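Local atomic coordinates of DotU family type IV/VI secretion system protein (Acinetobacter baumannii, PDB entry 6Y4R), a protein that forms the cytoplasmic part of TssL, a key component of the type VI secretion system, and probably takes part in its membrane complex. Residues Y102-I107 against L131-K136. Sequence-based numbering, arbitrary orientation.
Sequences YQFFEI and LGFQGK
Phe104 and Phe133 each hold CG anti to their own backbone N (chi1 174° and 179°), which sends the two rings from their separate segments past one another in opposite directions and into a face-to-face stack. The centroids lie 4.2 Å apart and the planes are tilted by 22°, with CE2 of Phe133 over the Phe104 face, displaced toward its rim and 3.5 Å from Phe104 CG. The other face of the Phe133 ring carries the backbone N of Gly135, so the ring lies between the Phe104 ring and the backbone of its own loop. Phe105 completes the aromatic cluster: its ring stands obliquely to that of Phe133, while its edge meets the carbonyl O of Gln134 in the ring plane, 3.4 Å from Phe105 CE2. Lys136 crosses Tyr102 at about a right angle; its CG makes a CH-pi contact over the phenol face, 4.0 Å from the Tyr102 ring centroid. A bend at chi3 then turns CE toward Phe105 CD2, and NZ makes a weak hydrogen bond to a water, which in turn donates to Tyr102 O at 2.9 Å. No direct hydrogen bond joins the two segments, though the backbone of Lys136 is hydrogen-bonded to that of Gly101, one residue earlier in the helix. Gly132, at positive phi, is the C-prime residue of the Schellman motif that ends helix 119-130. Glu68 of helix 52-71 accepts hydrogen bonds from the backbone N of Gln134 and of Gly135. The contact thus fastens the loop to the start of helix 100-114, with Phe133 also packed on helix 52-71, Phe104 on helix 119-130, and Phe105 reaching both helix 119-130 and helix 143-159.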
loop_
_atom_site.group_PDB
_atom_site.type_symbol
_atom_site.label_atom_id
_atom_site.label_comp_id
_atom_site.label_asym_id
_atom_site.label_seq_id
_atom_site.Cartn_x
_atom_site.Cartn_y
_atom_site.Cartn_z
ATOM N N TYR A 102 0.630 -6.099 11.096
ATOM C CA TYR A 102 1.850 -6.056 11.889
ATOM C C TYR A 102 3.108 -5.981 11.041
ATOM O O TYR A 102 4.020 -5.217 11.357
ATOM C CB TYR A 102 1.950 -7.303 12.786
ATOM C CG TYR A 102 0.908 -7.374 13.879
ATOM C CD1 TYR A 102 -0.402 -7.748 13.602
ATOM C CD2 TYR A 102 1.238 -7.069 15.192
ATOM C CE1 TYR A 102 -1.356 -7.801 14.603
ATOM C CE2 TYR A 102 0.298 -7.123 16.197
ATOM C CZ TYR A 102 -0.995 -7.487 15.897
ATOM O OH TYR A 102 -1.925 -7.536 16.908
ATOM N N GLN A 103 3.164 -6.727 9.948
ATOM C CA GLN A 103 4.412 -6.875 9.220
ATOM C C GLN A 103 4.715 -5.678 8.323
ATOM O O GLN A 103 5.884 -5.431 8.009
ATOM C CB GLN A 103 4.370 -8.185 8.438
ATOM C CG GLN A 103 5.605 -8.472 7.654
ATOM C CD GLN A 103 5.680 -9.911 7.290
ATOM O OE1 GLN A 103 6.252 -10.278 6.266
ATOM N NE2 GLN A 103 5.109 -10.755 8.139
ATOM N N PHE A 104 3.699 -4.912 7.932
ATOM C CA PHE A 104 3.943 -3.630 7.269
ATOM C C PHE A 104 4.842 -2.748 8.133
ATOM O O PHE A 104 5.695 -2.013 7.615
ATOM C CB PHE A 104 2.586 -2.966 6.978
ATOM C CG PHE A 104 2.650 -1.567 6.407
ATOM C CD1 PHE A 104 3.059 -0.475 7.178
ATOM C CD2 PHE A 104 2.223 -1.331 5.104
ATOM C CE1 PHE A 104 3.078 0.817 6.647
ATOM C CE2 PHE A 104 2.235 -0.025 4.566
ATOM C CZ PHE A 104 2.668 1.040 5.345
ATOM N N PHE A 105 4.671 -2.815 9.462
ATOM C CA PHE A 105 5.428 -1.977 10.383
ATOM C C PHE A 105 6.787 -2.551 10.739
ATOM O O PHE A 105 7.679 -1.774 11.090
ATOM C CB PHE A 105 4.580 -1.689 11.626
ATOM C CG PHE A 105 3.370 -0.802 11.328
ATOM C CD1 PHE A 105 3.547 0.540 10.988
ATOM C CD2 PHE A 105 2.081 -1.320 11.336
ATOM C CE1 PHE A 105 2.470 1.355 10.695
ATOM C CE2 PHE A 105 1.003 -0.513 11.039
ATOM C CZ PHE A 105 1.196 0.836 10.715
ATOM N N GLU A 106 6.965 -3.879 10.664
ATOM C CA GLU A 106 8.296 -4.485 10.759
ATOM C C GLU A 106 9.164 -4.078 9.576
ATOM O O GLU A 106 10.319 -3.679 9.748
ATOM C CB GLU A 106 8.157 -6.004 10.815
ATOM C CG GLU A 106 7.224 -6.458 11.902
ATOM C CD GLU A 106 7.489 -7.886 12.365
ATOM O OE1 GLU A 106 7.199 -8.205 13.545
ATOM O OE2 GLU A 106 7.932 -8.717 11.536
ATOM N N ILE A 107 8.610 -4.180 8.359
ATOM C CA ILE A 107 9.312 -3.761 7.141
ATOM C C ILE A 107 9.595 -2.259 7.177
ATOM O O ILE A 107 10.641 -1.784 6.703
ATOM C CB ILE A 107 8.511 -4.174 5.886
ATOM C CG1 ILE A 107 8.256 -5.702 5.900
ATOM C CG2 ILE A 107 9.225 -3.706 4.615
ATOM C CD1 ILE A 107 7.364 -6.245 4.795
ATOM N N LEU A 131 -2.335 7.787 2.912
ATOM C CA LEU A 131 -3.597 7.436 2.271
ATOM C C LEU A 131 -4.461 6.490 3.113
ATOM O O LEU A 131 -5.321 5.786 2.560
ATOM C CB LEU A 131 -3.372 6.831 0.882
ATOM C CG LEU A 131 -2.556 7.582 -0.166
ATOM C CD1 LEU A 131 -2.527 6.759 -1.486
ATOM C CD2 LEU A 131 -3.111 8.997 -0.382
ATOM N N GLY A 132 -4.237 6.445 4.425
ATOM C CA GLY A 132 -5.201 5.906 5.365
ATOM C C GLY A 132 -4.884 4.548 5.939
ATOM O O GLY A 132 -5.645 4.064 6.789
ATOM N N PHE A 133 -3.766 3.945 5.560
ATOM C CA PHE A 133 -3.427 2.643 6.098
ATOM C C PHE A 133 -3.114 2.766 7.582
ATOM O O PHE A 133 -2.307 3.602 7.992
ATOM C CB PHE A 133 -2.239 2.032 5.356
ATOM C CG PHE A 133 -1.824 0.681 5.893
ATOM C CD1 PHE A 133 -2.354 -0.489 5.362
ATOM C CD2 PHE A 133 -0.938 0.580 6.948
ATOM C CE1 PHE A 133 -1.992 -1.738 5.865
ATOM C CE2 PHE A 133 -0.572 -0.673 7.450
ATOM C CZ PHE A 133 -1.100 -1.819 6.903
ATOM N N GLN A 134 -3.790 1.952 8.387
ATOM C CA GLN A 134 -3.606 1.888 9.831
ATOM C C GLN A 134 -3.024 0.574 10.317
ATOM O O GLN A 134 -2.170 0.571 11.208
ATOM C CB GLN A 134 -4.939 2.116 10.522
ATOM C CG GLN A 134 -5.641 3.309 9.998
ATOM C CD GLN A 134 -6.700 3.779 10.934
ATOM O OE1 GLN A 134 -6.971 4.976 10.990
ATOM N NE2 GLN A 134 -7.347 2.849 11.632
ATOM N N GLY A 135 -3.456 -0.541 9.737
ATOM C CA GLY A 135 -2.968 -1.835 10.174
ATOM C C GLY A 135 -3.263 -2.077 11.634
ATOM O O GLY A 135 -4.396 -1.965 12.110
ATOM N N LYS A 136 -2.206 -2.435 12.343
ATOM C CA LYS A 136 -2.291 -2.832 13.738
ATOM C C LYS A 136 -2.631 -1.676 14.671
ATOM O O LYS A 136 -3.126 -1.914 15.779
ATOM C CB LYS A 136 -0.970 -3.519 14.087
ATOM C CG LYS A 136 -0.584 -3.566 15.522
ATOM C CD LYS A 136 0.937 -3.603 15.672
ATOM C CE LYS A 136 1.568 -2.341 15.094
ATOM N NZ LYS A 136 3.061 -2.344 15.266
HETATM O O HOH W 1 4.883 -4.876 14.053
#